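Local coordinates for protein FAD-dependent oxidoreductase (Actinomadura kijaniata, PDB 3M9V) that acts as a flavin-dependent oxidoreductase of the acyl-CoA dehydrogenase family in the biosynthesis of D-kijanose, probably on a dTDP-linked sugar intermediate, at residues T150-L155 with N184-G189; R168-S173 with T224-F229. All coordinates share one frame; numbering follows the deposited sequence.

Contact 1: residues T150-L155 with N184-G189; sequences TAVTTL and NARTDG
Leu155 and Arg186 meet through the backbone, Leu155 N to Arg186 O at 2.9 Å with 165° at the hydrogen, and here the two strands are tightly joined. The same oxygen also receives a CA-H...O contact from Thr154 CA at 3.3 Å. Next to this, on the buried side, the methyl of Ala185 sits against that of Thr153, CB to CG2 at 4.0 Å. Thr153 holds CG2 anti to its backbone N (its chi1, to OG1, is -66°), and OG1 bonds to Asp147. This is parallel pairing between strands 154-157 and 180-187 in the beta-sheet domain of the acyl-CoA dehydrogenase fold: Leu155 and Thr187 turn to one face, where Trp163 touches both, Thr154 and Arg186 to the other. Asn184, just before the paired residues, reaches the bound dTDP with a weak bond from ND2. The Arg186 face is far looser. Val152 CG2 lies over one face of the guanidinium and 4.0 Å from Arg186 CD, the two side chains crossing at about a right angle among exposed residues. At the ends the backbone grip slackens too: Arg186 N reaches Thr153 O only weakly at 3.3 Å, and the bond from Asp188 N to Leu155 O is also weak, bent to 126°.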
loop_
_atom_site.group_PDB
_atom_site.type_symbol
_atom_site.label_atom_id
_atom_site.label_comp_id
_atom_site.label_asym_id
_atom_site.label_seq_id
_atom_site.Cartn_x
_atom_site.Cartn_y
_atom_site.Cartn_z
ATOM N N THR A 150 17.086 -23.001 -24.351
ATOM C CA THR A 150 17.487 -23.835 -25.485
ATOM C C THR A 150 17.704 -25.331 -25.231
ATOM O O THR A 150 18.027 -26.044 -26.183
ATOM C CB THR A 150 18.815 -23.364 -26.114
ATOM O OG1 THR A 150 19.904 -23.752 -25.265
ATOM C CG2 THR A 150 18.841 -21.856 -26.360
ATOM N N ALA A 151 17.531 -25.828 -24.008
ATOM C CA ALA A 151 18.043 -27.152 -23.646
ATOM C C ALA A 151 17.236 -27.853 -22.568
ATOM O O ALA A 151 16.760 -27.212 -21.638
ATOM C CB ALA A 151 19.487 -27.061 -23.164
ATOM N N VAL A 152 17.102 -29.171 -22.661
ATOM C CA VAL A 152 16.598 -29.952 -21.538
ATOM C C VAL A 152 17.671 -30.919 -21.027
ATOM O O VAL A 152 18.076 -31.847 -21.733
ATOM C CB VAL A 152 15.302 -30.685 -21.900
ATOM C CG1 VAL A 152 15.417 -31.239 -23.313
ATOM C CG2 VAL A 152 14.979 -31.767 -20.885
ATOM N N THR A 153 18.140 -30.713 -19.798
ATOM C CA THR A 153 19.377 -31.357 -19.378
ATOM C C THR A 153 19.068 -32.826 -19.118
ATOM O O THR A 153 18.261 -33.150 -18.248
ATOM C CB THR A 153 19.948 -30.685 -18.117
ATOM O OG1 THR A 153 20.341 -29.351 -18.449
ATOM C CG2 THR A 153 21.159 -31.455 -17.586
ATOM N N THR A 154 19.722 -33.721 -19.857
ATOM C CA THR A 154 19.347 -35.138 -19.844
ATOM C C THR A 154 20.564 -36.029 -19.614
ATOM O O THR A 154 21.673 -35.716 -20.045
ATOM C CB THR A 154 18.662 -35.533 -21.178
ATOM O OG1 THR A 154 19.533 -35.181 -22.252
ATOM C CG2 THR A 154 17.468 -34.654 -21.438
ATOM N N LEU A 155 20.357 -37.126 -18.901
ATOM C CA LEU A 155 21.405 -38.104 -18.673
ATOM C C LEU A 155 21.113 -39.310 -19.563
ATOM O O LEU A 155 19.996 -39.826 -19.585
ATOM C CB LEU A 155 21.395 -38.595 -17.225
ATOM C CG LEU A 155 22.301 -38.144 -16.079
ATOM C CD1 LEU A 155 22.052 -39.087 -14.907
ATOM C CD2 LEU A 155 23.784 -38.118 -16.437
ATOM N N ASN A 184 20.238 -30.868 -11.554
ATOM C CA ASN A 184 18.954 -31.540 -11.665
ATOM C C ASN A 184 18.749 -31.985 -13.108
ATOM O O ASN A 184 18.729 -31.161 -14.023
ATOM C CB ASN A 184 17.827 -30.593 -11.266
ATOM C CG ASN A 184 17.800 -30.341 -9.769
ATOM O OD1 ASN A 184 18.690 -30.766 -9.024
ATOM N ND2 ASN A 184 16.749 -29.668 -9.320
ATOM N N ALA A 185 18.579 -33.283 -13.326
ATOM C CA ALA A 185 18.523 -33.744 -14.708
ATOM C C ALA A 185 17.445 -34.819 -14.755
ATOM O O ALA A 185 16.961 -35.247 -13.706
ATOM C CB ALA A 185 19.898 -34.284 -15.123
ATOM N N ARG A 186 17.068 -35.259 -15.951
ATOM C CA ARG A 186 16.217 -36.448 -16.096
ATOM C C ARG A 186 16.916 -37.493 -16.976
ATOM O O ARG A 186 17.647 -37.128 -17.902
ATOM C CB ARG A 186 14.910 -36.061 -16.797
ATOM C CG ARG A 186 15.203 -35.484 -18.168
ATOM C CD ARG A 186 13.931 -35.075 -18.878
ATOM N NE ARG A 186 13.123 -34.189 -18.040
ATOM C CZ ARG A 186 11.855 -33.880 -18.293
ATOM N NH1 ARG A 186 11.202 -33.074 -17.466
ATOM N NH2 ARG A 186 11.242 -34.381 -19.360
ATOM N N THR A 187 16.684 -38.778 -16.722
ATOM C CA THR A 187 17.247 -39.778 -17.624
ATOM C C THR A 187 16.586 -39.829 -18.993
ATOM O O THR A 187 15.544 -39.226 -19.254
ATOM C CB THR A 187 17.151 -41.205 -17.087
ATOM O OG1 THR A 187 15.760 -41.519 -16.947
ATOM C CG2 THR A 187 17.881 -41.339 -15.756
ATOM N N ASP A 188 17.257 -40.581 -19.856
ATOM C CA ASP A 188 16.791 -40.943 -21.184
ATOM C C ASP A 188 17.665 -42.007 -21.854
ATOM O O ASP A 188 18.244 -41.814 -22.927
ATOM C CB ASP A 188 16.639 -39.730 -22.088
ATOM C CG ASP A 188 15.682 -40.036 -23.212
ATOM O OD1 ASP A 188 14.998 -41.075 -23.068
ATOM O OD2 ASP A 188 15.635 -39.264 -24.194
ATOM N N GLY A 189 17.745 -43.148 -21.178
ATOM C CA GLY A 189 18.235 -44.384 -21.777
ATOM C C GLY A 189 17.131 -45.279 -22.296
ATOM O O GLY A 189 17.146 -45.581 -23.485
#

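Contact 2: residues R168-S173 with T224-F229; sequences RKTLVS and TVDIVF
An antiparallel strand pair broken by a beta bulge joins 168-173 to 224-229 in the beta-sheet domain of this acyl-CoA dehydrogenase fold. Lys169 faces Ile227 as a hydrogen-bonded pair, Lys169 N to Ile227 O at 2.9 Å, with Ile227 N returning the bond to Lys169 O. Beyond them the register slips by one, and Val172 N picks up Val225 O at 2.8 Å. At the bulge Leu171 N makes no direct bond to the other strand; a water accepts from it and donates to Thr224 O and Asp226 OD1.

Asp226 organises the polar face. Thr170 lies alongside it, pointing the same way, with OG1 anti to its own backbone N (chi1 -169°), and donates to Asp226 OD1 at 2.7 Å on the syn side, 28° out of the carboxylate plane. The other oxygen, OD2, forms a salt bridge with Arg168 NH1, modelled so short that its length is doubtful, and also takes part in a hydrogen bond with His148 ND1. The guanidinium and carboxylate planes stand 85° apart, and Val228 CG2 lies over one guanidinium face. An alanine at Asp226 would probably leave Arg168 without this countercharge and Thr170 OG1 without its acceptor, and the bridging water would lose one of its three partners.

The opposite face is mostly apolar. Val172 CG2 packs against Ile227 CD1 at 4.0 Å, the side chains crossing at about a right angle, while Lys169 CG comes to the edge of the Phe229 ring, 3.8 Å from CE2, before its chain leads away to a salt bridge with Asp147. At the far end Ser173, which binds FMN in another structure of this protein, meets Thr224 hydroxyl to hydroxyl, Ser173 OG to Thr224 OG1 at 2.6 Å.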
loop_
_atom_site.group_PDB
_atom_site.type_symbol
_atom_site.label_atom_id
_atom_site.label_comp_id
_atom_site.label_asym_id
_atom_site.label_seq_id
_atom_site.Cartn_x
_atom_site.Cartn_y
_atom_site.Cartn_z
ATOM N N ARG A 168 22.325 -27.557 -20.315
ATOM C CA ARG A 168 22.837 -26.264 -19.896
ATOM C C ARG A 168 21.949 -25.773 -18.767
ATOM O O ARG A 168 20.722 -25.865 -18.860
ATOM C CB ARG A 168 22.945 -25.288 -21.061
ATOM C CG ARG A 168 22.310 -23.963 -20.771
ATOM C CD ARG A 168 23.278 -22.815 -20.863
ATOM N NE ARG A 168 23.514 -22.343 -22.218
ATOM C CZ ARG A 168 23.877 -21.101 -22.542
ATOM N NH1 ARG A 168 23.993 -20.141 -21.640
ATOM N NH2 ARG A 168 24.110 -20.793 -23.804
ATOM N N LYS A 169 22.562 -25.313 -17.678
ATOM C CA LYS A 169 21.746 -24.786 -16.582
ATOM C C LYS A 169 22.069 -23.302 -16.443
ATOM O O LYS A 169 23.151 -22.831 -16.795
ATOM C CB LYS A 169 22.041 -25.497 -15.257
ATOM C CG LYS A 169 21.627 -26.959 -15.225
ATOM C CD LYS A 169 20.100 -27.112 -15.176
ATOM C CE LYS A 169 19.672 -28.535 -14.827
ATOM N NZ LYS A 169 18.194 -28.676 -15.062
ATOM N N THR A 170 21.108 -22.552 -15.925
ATOM C CA THR A 170 21.258 -21.113 -15.885
ATOM C C THR A 170 21.224 -20.631 -14.441
ATOM O O THR A 170 20.765 -21.359 -13.562
ATOM C CB THR A 170 20.175 -20.458 -16.752
ATOM O OG1 THR A 170 20.514 -19.074 -16.886
ATOM C CG2 THR A 170 18.792 -20.681 -16.179
ATOM N N LEU A 171 21.739 -19.432 -14.185
ATOM C CA LEU A 171 21.611 -18.799 -12.878
ATOM C C LEU A 171 22.283 -19.636 -11.803
ATOM O O LEU A 171 21.710 -19.872 -10.735
ATOM C CB LEU A 171 20.159 -18.439 -12.527
ATOM C CG LEU A 171 19.446 -17.478 -13.486
ATOM C CD1 LEU A 171 18.014 -17.156 -13.008
ATOM C CD2 LEU A 171 20.194 -16.174 -13.770
ATOM N N VAL A 172 23.512 -20.069 -12.063
ATOM C CA VAL A 172 24.172 -20.950 -11.091
ATOM C C VAL A 172 25.109 -20.115 -10.233
ATOM O O VAL A 172 26.262 -19.895 -10.617
ATOM C CB VAL A 172 25.005 -22.037 -11.802
ATOM C CG1 VAL A 172 25.606 -22.977 -10.751
ATOM C CG2 VAL A 172 24.095 -22.833 -12.780
ATOM N N SER A 173 24.641 -19.647 -9.079
ATOM C CA SER A 173 25.468 -18.766 -8.252
ATOM C C SER A 173 26.720 -19.454 -7.690
ATOM O O SER A 173 26.673 -20.657 -7.415
ATOM C CB SER A 173 24.634 -18.245 -7.066
ATOM O OG SER A 173 23.517 -17.524 -7.562
ATOM N N THR A 224 26.541 -15.574 -10.948
ATOM C CA THR A 224 25.313 -16.311 -11.173
ATOM C C THR A 224 25.245 -16.682 -12.661
ATOM O O THR A 224 24.384 -16.230 -13.416
ATOM C CB THR A 224 24.104 -15.560 -10.560
ATOM O OG1 THR A 224 24.285 -15.554 -9.136
ATOM C CG2 THR A 224 22.758 -16.271 -10.856
ATOM N N VAL A 225 26.191 -17.515 -13.091
ATOM C CA VAL A 225 26.433 -17.688 -14.515
ATOM C C VAL A 225 25.781 -18.962 -15.012
ATOM O O VAL A 225 25.214 -19.710 -14.226
ATOM C CB VAL A 225 27.930 -17.773 -14.807
ATOM C CG1 VAL A 225 28.645 -16.469 -14.397
ATOM C CG2 VAL A 225 28.547 -19.027 -14.162
ATOM N N ASP A 226 25.871 -19.197 -16.313
ATOM C CA ASP A 226 25.411 -20.433 -16.938
ATOM C C ASP A 226 26.477 -21.528 -16.989
ATOM O O ASP A 226 27.663 -21.205 -17.040
ATOM C CB ASP A 226 25.016 -20.104 -18.367
ATOM C CG ASP A 226 23.618 -19.529 -18.444
ATOM O OD1 ASP A 226 23.159 -18.841 -17.502
ATOM O OD2 ASP A 226 22.951 -19.831 -19.451
ATOM N N ILE A 227 26.080 -22.804 -16.951
ATOM C CA ILE A 227 27.094 -23.863 -17.084
ATOM C C ILE A 227 26.614 -24.856 -18.152
ATOM O O ILE A 227 25.411 -25.083 -18.278
ATOM C CB ILE A 227 27.399 -24.580 -15.767
ATOM C CG1 ILE A 227 26.155 -25.328 -15.267
ATOM C CG2 ILE A 227 28.029 -23.617 -14.729
ATOM C CD1 ILE A 227 26.320 -25.908 -13.899
ATOM N N VAL A 228 27.536 -25.407 -18.938
ATOM C CA VAL A 228 27.199 -26.180 -20.135
ATOM C C VAL A 228 27.797 -27.582 -20.086
ATOM O O VAL A 228 28.945 -27.747 -19.657
ATOM C CB VAL A 228 27.722 -25.487 -21.397
ATOM C CG1 VAL A 228 27.186 -26.168 -22.656
ATOM C CG2 VAL A 228 27.304 -24.029 -21.396
ATOM N N PHE A 229 27.018 -28.577 -20.502
ATOM C CA PHE A 229 27.419 -29.975 -20.415
ATOM C C PHE A 229 27.339 -30.488 -21.851
ATOM O O PHE A 229 26.283 -30.406 -22.467
ATOM C CB PHE A 229 26.491 -30.826 -19.541
ATOM C CG PHE A 229 26.025 -30.127 -18.296
ATOM C CD1 PHE A 229 26.908 -29.834 -17.271
ATOM C CD2 PHE A 229 24.692 -29.776 -18.148
ATOM C CE1 PHE A 229 26.488 -29.159 -16.114
ATOM C CE2 PHE A 229 24.269 -29.102 -17.012
ATOM C CZ PHE A 229 25.159 -28.798 -15.983
HETATM O O HOH W 1 22.985 -17.111 -15.389
#

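Overall arrangement
Following the chain, 150-155 comes first, then 168-173, then 184-189 and finally 224-229, so the two contacts cross instead of nesting. Contact 1 closes a loop of 28 intervening residues that includes the first segment of contact 2; contact 2 closes one of 50 that includes the second segment of contact 1. All four segments belong to one mixed sheet, in which strand 163-172 lies beside both 154-157 and 225-234. The centres of contacts 1 and 2 are about 14 Å apart, yet the contacts touch: Thr153 OG1 probably bonds to Arg168 N, its CG2 packs on Phe229, and Lys169 NZ approaches Asn184 O. Asn184 and Ser173 bring the nucleotide and flavin sites to this sheet.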